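Local coordinates for EH1AB1 (Metagenome, PDB 6RKY), which is probably a serine esterase of the alpha/beta hydrolase fold that hydrolyses carboxylic esters, here with a phosphorus-containing hexyl ligand in its presumed active site, at residues P62-V67 against R82-L87; L97-G102 against V128-Y133; L169-D174 against T194-Q199. All blocks are in the same frame, centred on the assembly; numbering follows the deposited sequence.

Contact 1: residues P62-V67 against R82-L87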
# COMPACT_ATOMS: atom_id res chain seq x y z
N PRO A 62 -11.22 20.94 2.83
CA PRO A 62 -9.99 21.75 2.88
C PRO A 62 -9.87 22.74 1.71
O PRO A 62 -10.52 22.52 0.70
CB PRO A 62 -8.84 20.74 2.78
CG PRO A 62 -9.49 19.45 2.24
CD PRO A 62 -10.97 19.51 2.60
N GLU A 63 -9.03 23.77 1.87
CA GLU A 63 -8.71 24.72 0.77
C GLU A 63 -7.81 24.00 -0.24
O GLU A 63 -6.93 23.23 0.17
CB GLU A 63 -8.03 26.00 1.29
CG GLU A 63 -8.95 26.93 2.07
CD GLU A 63 -10.26 27.31 1.39
OE1 GLU A 63 -10.21 28.00 0.35
OE2 GLU A 63 -11.32 26.91 1.91
N VAL A 64 -8.07 24.22 -1.53
CA VAL A 64 -7.18 23.80 -2.65
C VAL A 64 -6.75 25.07 -3.40
O VAL A 64 -7.27 26.13 -3.08
CB VAL A 64 -7.83 22.76 -3.58
CG1 VAL A 64 -8.06 21.44 -2.88
CG2 VAL A 64 -9.14 23.24 -4.17
N ALA A 65 -5.81 24.94 -4.33
CA ALA A 65 -5.30 26.06 -5.15
C ALA A 65 -6.45 26.67 -5.96
O ALA A 65 -6.56 27.89 -6.03
CB ALA A 65 -4.19 25.56 -6.03
N GLU A 66 -7.30 25.82 -6.54
CA GLU A 66 -8.27 26.20 -7.59
C GLU A 66 -9.27 25.05 -7.83
O GLU A 66 -8.82 23.89 -7.92
CB GLU A 66 -7.50 26.55 -8.86
CG GLU A 66 -8.34 27.14 -9.96
CD GLU A 66 -7.58 27.29 -11.27
OE1 GLU A 66 -6.76 28.23 -11.38
OE2 GLU A 66 -7.78 26.45 -12.17
N VAL A 67 -10.56 25.38 -7.88
CA VAL A 67 -11.67 24.47 -8.29
C VAL A 67 -12.27 25.03 -9.58
O VAL A 67 -12.67 26.20 -9.58
CB VAL A 67 -12.75 24.37 -7.21
CG1 VAL A 67 -13.74 23.25 -7.53
CG2 VAL A 67 -12.18 24.18 -5.83
N ARG A 82 -15.65 18.53 -12.24
CA ARG A 82 -15.02 19.51 -11.34
C ARG A 82 -13.54 19.16 -11.24
O ARG A 82 -13.24 17.99 -10.99
CB ARG A 82 -15.73 19.46 -9.99
CG ARG A 82 -15.28 20.56 -9.03
CD ARG A 82 -16.17 20.58 -7.81
NE ARG A 82 -17.49 21.10 -8.09
CZ ARG A 82 -18.49 21.12 -7.24
NH1 ARG A 82 -18.34 20.59 -6.03
NH2 ARG A 82 -19.66 21.63 -7.59
N ARG A 83 -12.65 20.11 -11.53
CA ARG A 83 -11.19 19.92 -11.45
C ARG A 83 -10.72 20.55 -10.15
O ARG A 83 -11.25 21.59 -9.77
CB ARG A 83 -10.48 20.55 -12.65
CG ARG A 83 -10.90 19.96 -13.98
CD ARG A 83 -9.97 20.42 -15.10
NE ARG A 83 -9.97 21.87 -15.22
CZ ARG A 83 -8.91 22.66 -15.11
NH1 ARG A 83 -7.70 22.16 -14.91
NH2 ARG A 83 -9.06 23.97 -15.23
N TYR A 84 -9.81 19.87 -9.47
CA TYR A 84 -9.20 20.33 -8.20
C TYR A 84 -7.70 20.36 -8.42
O TYR A 84 -7.12 19.30 -8.70
CB TYR A 84 -9.55 19.42 -7.02
CG TYR A 84 -11.01 19.19 -6.74
CD1 TYR A 84 -11.71 18.19 -7.39
CD2 TYR A 84 -11.68 19.92 -5.77
CE1 TYR A 84 -13.05 17.95 -7.11
CE2 TYR A 84 -13.01 19.68 -5.45
CZ TYR A 84 -13.68 18.67 -6.12
OH TYR A 84 -14.98 18.43 -5.82
N ARG A 85 -7.13 21.56 -8.32
CA ARG A 85 -5.68 21.81 -8.39
C ARG A 85 -5.17 21.86 -6.95
O ARG A 85 -5.70 22.62 -6.14
CB ARG A 85 -5.45 23.10 -9.18
CG ARG A 85 -3.99 23.54 -9.23
CD ARG A 85 -3.81 24.82 -10.00
NE ARG A 85 -2.47 24.91 -10.56
CZ ARG A 85 -2.05 24.20 -11.60
NH1 ARG A 85 -2.85 23.32 -12.19
NH2 ARG A 85 -0.82 24.35 -12.04
N PRO A 86 -4.16 21.05 -6.57
CA PRO A 86 -3.68 21.01 -5.19
C PRO A 86 -2.81 22.20 -4.76
O PRO A 86 -2.15 22.79 -5.60
CB PRO A 86 -2.80 19.76 -5.18
CG PRO A 86 -2.29 19.65 -6.60
CD PRO A 86 -3.44 20.13 -7.45
N LEU A 87 -2.81 22.50 -3.46
CA LEU A 87 -1.92 23.53 -2.85
C LEU A 87 -0.46 23.24 -3.21
O LEU A 87 -0.04 22.07 -3.09
CB LEU A 87 -2.12 23.54 -1.34
CG LEU A 87 -3.43 24.15 -0.85
CD1 LEU A 87 -3.56 24.02 0.66
CD2 LEU A 87 -3.53 25.61 -1.28
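E63 meets L87 through its backbone: the carbonyl oxygen of E63 lies 3.5 Å from CD1 of L87, while the carboxylate turns away. The other methyl of L87, CD2, reaches the peptide joining V64 and A65. V64 rests its CB against the carbonyl oxygen of R85, and CG2 faces the edge of the Y84 ring near CD2. A65 and E66 both stand opposite R85, which makes a classic beta bulge. A65 N donates to R85 O at 2.9 Å in a bent bond (131° at the hydrogen), whereas R85 N gives an almost straight one to E66 O, also 2.9 Å (178°). The methyl of A65 lies against CG of R85 at 3.8 Å. E66 lies alongside R83 with OE2 4.1 Å from NH2 of R83; the oxygen is well out of the guanidinium plane, so only charge attraction links them, and R83 NH1 is hydrogen-bonded to Q127 OE1. At V67 the side chains change face: with CG1 anti to N (chi1 -170°), this methyl touches CG of R82 at 3.4 Å and lies 4.2 Å from CE2 of Y84. The bulge marks the open end of the hairpin of strands 66-73 and 78-85. Helix 114-124 covers the Y84 face, where D114 takes the Y84 hydroxyl and a salt bridge from R82, whose NE bonds to N69 OD1, while strand 127-132 pairs with the far edge of 78-85.

Contact 2: residues L97-G102 against V128-Y133. With ZK8 (hexyl-[2-(3-oxidanylpyridin-2-yl)pyridin-3-yl]oxy-phosphinic acid), chain F.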
# COMPACT_ATOMS: atom_id res chain seq x y z
N LEU A 97 -5.94 12.41 -11.55
CA LEU A 97 -6.83 11.27 -11.22
C LEU A 97 -8.24 11.63 -11.67
O LEU A 97 -8.78 12.60 -11.17
CB LEU A 97 -6.79 11.00 -9.72
CG LEU A 97 -7.83 9.98 -9.25
CD1 LEU A 97 -7.44 8.57 -9.71
CD2 LEU A 97 -7.97 10.00 -7.74
N ILE A 98 -8.83 10.85 -12.57
CA ILE A 98 -10.27 10.99 -12.96
C ILE A 98 -11.06 10.15 -11.97
O ILE A 98 -10.80 8.95 -11.92
CB ILE A 98 -10.47 10.58 -14.43
CG1 ILE A 98 -9.57 11.40 -15.35
CG2 ILE A 98 -11.92 10.70 -14.83
CD1 ILE A 98 -9.43 10.80 -16.72
N TYR A 99 -11.92 10.77 -11.16
CA TYR A 99 -12.56 10.15 -9.97
C TYR A 99 -14.05 9.96 -10.21
O TYR A 99 -14.72 10.94 -10.52
CB TYR A 99 -12.39 10.99 -8.71
CG TYR A 99 -12.88 10.31 -7.45
CD1 TYR A 99 -14.15 10.55 -6.96
CD2 TYR A 99 -12.08 9.41 -6.78
CE1 TYR A 99 -14.61 9.92 -5.81
CE2 TYR A 99 -12.52 8.75 -5.63
CZ TYR A 99 -13.79 9.02 -5.14
OH TYR A 99 -14.24 8.40 -4.01
N TYR A 100 -14.52 8.71 -10.06
CA TYR A 100 -15.94 8.33 -10.26
C TYR A 100 -16.58 8.05 -8.88
O TYR A 100 -16.24 7.05 -8.23
CB TYR A 100 -16.02 7.12 -11.18
CG TYR A 100 -15.35 7.28 -12.52
CD1 TYR A 100 -15.93 8.03 -13.53
CD2 TYR A 100 -14.16 6.65 -12.79
CE1 TYR A 100 -15.31 8.17 -14.76
CE2 TYR A 100 -13.53 6.77 -14.02
CZ TYR A 100 -14.11 7.52 -15.01
OH TYR A 100 -13.49 7.62 -16.22
N HIS A 101 -17.48 8.94 -8.44
CA HIS A 101 -18.15 8.82 -7.12
C HIS A 101 -18.92 7.50 -7.05
O HIS A 101 -19.11 6.90 -8.10
CB HIS A 101 -19.06 10.04 -6.87
CG HIS A 101 -20.25 10.07 -7.76
ND1 HIS A 101 -21.40 9.39 -7.46
CD2 HIS A 101 -20.46 10.68 -8.95
CE1 HIS A 101 -22.28 9.59 -8.43
NE2 HIS A 101 -21.72 10.36 -9.36
N GLY A 102 -19.30 7.07 -5.85
CA GLY A 102 -20.12 5.87 -5.61
C GLY A 102 -21.58 6.22 -5.31
O GLY A 102 -21.90 7.42 -5.23
N VAL A 128 -7.25 16.32 -9.34
CA VAL A 128 -8.41 15.38 -9.33
C VAL A 128 -9.50 15.98 -10.21
O VAL A 128 -9.80 17.16 -10.06
CB VAL A 128 -8.93 15.12 -7.90
CG1 VAL A 128 -10.16 14.24 -7.89
CG2 VAL A 128 -7.86 14.52 -6.99
N ILE A 129 -10.10 15.18 -11.08
CA ILE A 129 -11.24 15.55 -11.96
C ILE A 129 -12.42 14.65 -11.63
O ILE A 129 -12.40 13.52 -12.08
CB ILE A 129 -10.85 15.44 -13.45
CG1 ILE A 129 -9.65 16.33 -13.75
CG2 ILE A 129 -12.06 15.76 -14.34
CD1 ILE A 129 -9.33 16.47 -15.23
N SER A 130 -13.39 15.15 -10.86
CA SER A 130 -14.63 14.43 -10.46
C SER A 130 -15.64 14.49 -11.61
O SER A 130 -15.91 15.57 -12.11
CB SER A 130 -15.17 14.99 -9.18
OG SER A 130 -16.07 14.07 -8.60
N ILE A 131 -16.16 13.33 -12.02
CA ILE A 131 -17.07 13.17 -13.18
C ILE A 131 -18.51 12.96 -12.70
O ILE A 131 -18.73 12.16 -11.78
CB ILE A 131 -16.62 11.99 -14.06
CG1 ILE A 131 -15.18 12.20 -14.54
CG2 ILE A 131 -17.59 11.75 -15.20
CD1 ILE A 131 -14.94 13.54 -15.21
N ASP A 132 -19.44 13.56 -13.44
CA ASP A 132 -20.88 13.50 -13.11
C ASP A 132 -21.60 12.70 -14.20
O ASP A 132 -22.13 13.31 -15.17
CB ASP A 132 -21.40 14.92 -13.00
CG ASP A 132 -22.38 15.15 -11.85
OD1 ASP A 132 -22.49 14.26 -10.98
OD2 ASP A 132 -22.99 16.25 -11.83
N TYR A 133 -21.59 11.38 -14.06
CA TYR A 133 -22.12 10.42 -15.06
C TYR A 133 -23.64 10.30 -14.87
O TYR A 133 -24.18 10.70 -13.84
CB TYR A 133 -21.38 9.09 -14.92
CG TYR A 133 -21.32 8.52 -13.52
CD1 TYR A 133 -20.25 8.77 -12.68
CD2 TYR A 133 -22.34 7.72 -13.05
CE1 TYR A 133 -20.19 8.25 -11.39
CE2 TYR A 133 -22.30 7.17 -11.77
CZ TYR A 133 -21.22 7.43 -10.95
OH TYR A 133 -21.24 6.86 -9.70
C10 ZK8 F . -20.60 6.13 -0.16
C11 ZK8 F . -19.92 5.51 -1.21
C12 ZK8 F . -20.53 4.47 -1.93
C13 ZK8 F . -23.77 4.36 -0.06
C14 ZK8 F . -24.62 3.29 -0.44
C15 ZK8 F . -25.89 3.14 0.13
C16 ZK8 F . -26.35 4.07 1.09
C17 ZK8 F . -25.53 5.14 1.47
P01 ZK8 F . -21.58 2.14 -3.57
C01 ZK8 F . -22.06 0.44 -3.29
C07 ZK8 F . -21.82 4.00 -1.62
N01 ZK8 F . -21.81 5.62 0.04
C02 ZK8 F . -22.88 -0.22 -4.39
C08 ZK8 F . -22.52 4.64 -0.53
N02 ZK8 F . -24.36 5.15 0.84
O02 ZK8 F . -24.23 2.31 -1.40
C03 ZK8 F . -22.24 -1.49 -4.96
O03 ZK8 F . -22.40 2.90 -2.37
C04 ZK8 F . -23.27 -2.33 -5.72
C05 ZK8 F . -23.16 -2.13 -7.25
C06 ZK8 F . -24.55 -2.04 -7.88
O1 ZK8 F . -21.81 2.62 -4.98
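The hydroxyl of Y133 donates to the carbonyl oxygen of H101 at 2.7 Å, arriving from above the carbonyl plane. The Y133 hydroxyl oxygen itself stands 3.2 Å above one face of the H101 imidazole, toward its rim, and the two rings form an offset stack with centroids 4.3 Å apart and planes at 10°. Within its own segment H101 is steadied by ND1, which donates to G102 O at 3.0 Å nearly in the ring plane; together with the stack, this bond fixes the rotation of the imidazole. H101 and G102 begin the HGGG sequence typical of hormone-sensitive-lipase-like esterases, whose next glycines, G103 and G104, offer N-H groups to the ligand ZK8, consistent with an oxyanion hole. Farther back the chains pair as parallel strands: I129 N binds L97 O, Y99 N binds I129 O, and I131 N binds Y99 O at 3.2 Å. On the face of I98 and Y100, I131 sends CG1, anti to its carbonyl carbon (chi1 -58°), to CG2 of I98 at 3.6 Å and CE1 of Y100 at 4.0 Å. This face lies under helix 143-156, while helix 114-124, the crossover between the two strands, packs on Y99, V128 and S130.

Contact 3: residues L169-D174 against T194-Q199. With ZK8 (hexyl-[2-(3-oxidanylpyridin-2-yl)pyridin-3-yl]oxy-phosphinic acid), chain F.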
# COMPACT_ATOMS: atom_id res chain seq x y z
N LEU A 169 -2.04 9.89 -16.35
CA LEU A 169 -3.51 10.08 -16.29
C LEU A 169 -4.11 8.80 -15.69
O LEU A 169 -3.98 7.73 -16.31
CB LEU A 169 -3.98 10.39 -17.71
CG LEU A 169 -5.46 10.70 -17.88
CD1 LEU A 169 -5.83 11.94 -17.08
CD2 LEU A 169 -5.79 10.88 -19.34
N ALA A 170 -4.66 8.92 -14.49
CA ALA A 170 -5.14 7.81 -13.64
C ALA A 170 -6.67 7.82 -13.57
O ALA A 170 -7.24 8.91 -13.67
CB ALA A 170 -4.54 7.95 -12.26
N VAL A 171 -7.32 6.66 -13.39
CA VAL A 171 -8.76 6.59 -13.02
C VAL A 171 -8.90 5.93 -11.64
O VAL A 171 -8.00 5.20 -11.22
CB VAL A 171 -9.60 5.86 -14.08
CG1 VAL A 171 -9.59 6.60 -15.39
CG2 VAL A 171 -9.14 4.43 -14.28
N GLY A 172 -10.01 6.20 -10.96
CA GLY A 172 -10.35 5.62 -9.65
C GLY A 172 -11.77 5.96 -9.25
O GLY A 172 -12.46 6.64 -10.02
N GLY A 173 -12.19 5.48 -8.09
CA GLY A 173 -13.56 5.66 -7.58
C GLY A 173 -13.80 4.79 -6.36
O GLY A 173 -12.89 4.04 -5.99
N ASP A 174 -15.01 4.89 -5.80
CA ASP A 174 -15.45 4.15 -4.58
C ASP A 174 -16.78 3.43 -4.86
O ASP A 174 -17.67 4.02 -5.49
CB ASP A 174 -15.49 5.11 -3.41
CG ASP A 174 -16.64 6.09 -3.51
OD1 ASP A 174 -16.55 7.01 -4.34
OD2 ASP A 174 -17.63 5.88 -2.79
N THR A 194 -5.12 3.27 -25.69
CA THR A 194 -4.27 3.71 -24.54
C THR A 194 -5.13 3.90 -23.28
O THR A 194 -5.87 4.90 -23.23
CB THR A 194 -3.55 5.02 -24.84
OG1 THR A 194 -2.68 4.82 -25.95
CG2 THR A 194 -2.73 5.52 -23.66
N GLY A 195 -4.99 2.99 -22.31
CA GLY A 195 -5.73 3.03 -21.04
C GLY A 195 -5.07 3.98 -20.04
O GLY A 195 -4.04 4.62 -20.33
N PRO A 196 -5.67 4.11 -18.83
CA PRO A 196 -5.09 4.90 -17.75
C PRO A 196 -3.70 4.37 -17.38
O PRO A 196 -3.36 3.28 -17.80
CB PRO A 196 -6.06 4.68 -16.59
CG PRO A 196 -7.36 4.30 -17.26
CD PRO A 196 -6.93 3.47 -18.45
N ALA A 197 -2.93 5.15 -16.63
CA ALA A 197 -1.57 4.82 -16.19
C ALA A 197 -1.59 4.25 -14.78
O ALA A 197 -0.51 3.80 -14.29
CB ALA A 197 -0.72 6.07 -16.27
N PHE A 198 -2.77 4.25 -14.14
CA PHE A 198 -2.96 3.82 -12.73
C PHE A 198 -4.46 3.76 -12.42
O PHE A 198 -5.24 4.58 -12.98
CB PHE A 198 -2.27 4.79 -11.79
CG PHE A 198 -2.12 4.31 -10.38
CD1 PHE A 198 -3.15 4.46 -9.48
CD2 PHE A 198 -0.94 3.74 -9.95
CE1 PHE A 198 -3.02 4.03 -8.17
CE2 PHE A 198 -0.80 3.31 -8.65
CZ PHE A 198 -1.83 3.47 -7.76
N GLN A 199 -4.84 2.79 -11.57
CA GLN A 199 -6.25 2.56 -11.15
C GLN A 199 -6.33 2.51 -9.61
O GLN A 199 -5.68 1.66 -9.00
CB GLN A 199 -6.86 1.35 -11.87
CG GLN A 199 -6.21 0.02 -11.56
CD GLN A 199 -6.87 -1.11 -12.32
OE1 GLN A 199 -8.10 -1.19 -12.44
NE2 GLN A 199 -6.05 -2.02 -12.83
C10 ZK8 F . -20.60 6.13 -0.16
C11 ZK8 F . -19.92 5.51 -1.21
C12 ZK8 F . -20.53 4.47 -1.93
C13 ZK8 F . -23.77 4.36 -0.06
C14 ZK8 F . -24.62 3.29 -0.44
C15 ZK8 F . -25.89 3.14 0.13
C16 ZK8 F . -26.35 4.07 1.09
C17 ZK8 F . -25.53 5.14 1.47
P01 ZK8 F . -21.58 2.14 -3.57
C01 ZK8 F . -22.06 0.44 -3.29
C07 ZK8 F . -21.82 4.00 -1.62
N01 ZK8 F . -21.81 5.62 0.04
C02 ZK8 F . -22.88 -0.22 -4.39
C08 ZK8 F . -22.52 4.64 -0.53
N02 ZK8 F . -24.36 5.15 0.84
O02 ZK8 F . -24.23 2.31 -1.40
C03 ZK8 F . -22.24 -1.49 -4.96
O03 ZK8 F . -22.40 2.90 -2.37
C04 ZK8 F . -23.27 -2.33 -5.72
C05 ZK8 F . -23.16 -2.13 -7.25
C06 ZK8 F . -24.55 -2.04 -7.88
O1 ZK8 F . -21.81 2.62 -4.98
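Strand 169-174, which leads to the probable nucleophile elbow of the alpha/beta hydrolase fold, is joined near its start by the loop entering strand 199-202, where A197 N donates to L169 O at 2.8 Å. One step on, V171 N binds F198 O at 3.0 Å, nearly in line with the carbonyl, and A170 sets its methyl 3.9 Å from CB of F198. V171 bears the main apolar contact. Its two methyls straddle the P196 ring atom CG, CG2 at 3.5 Å and CG1 at 3.7 Å; a chi1 of -63° turns both toward the proline. An alanine at V171 would remove both methyls and is likely to leave CG of P196 facing a gap beside F152 of helix 143-156. The parallel pairing of V171 with Q199 leads into strand 199-202, which continues beside strand 169-174. G173 starts the GxSxG pattern in which S175 is the presumed nucleophile; H300 and D270 complete a likely triad. The intervening helix 176-190 makes this a beta-alpha-beta crossover. F198 turns its ring away, with CG anti to N (chi1 -166°), onto V322, H326 and F327 of helix 311-327, while Q199 extends away to donate through NE2 to P260 O.

All three contacts belong to one mixed sheet. Contact 1 is its outer hairpin, joined to contact 2 by antiparallel pairing of 78-85 with 127-132: Y84 N lies 2.8 Å from V128 O, and R82 O 2.9 Å from S130 N. Contact 2 continues into contact 3 through I98 N and A170 O, 2.7 Å apart; the centres of contacts 2 and 3 lie about 11 Å apart. Contacts 1 and 3 do not touch, their nearest atoms being about 10 Å apart. Toward ZK8, C of G102 in contact 2 lies 3.6 Å from O1 of the ligand, Y99 OH makes a weak hydrogen bond to D174 OD1 of contact 3, and backbone N-H groups of G103, G104 and A176 hold ZK8.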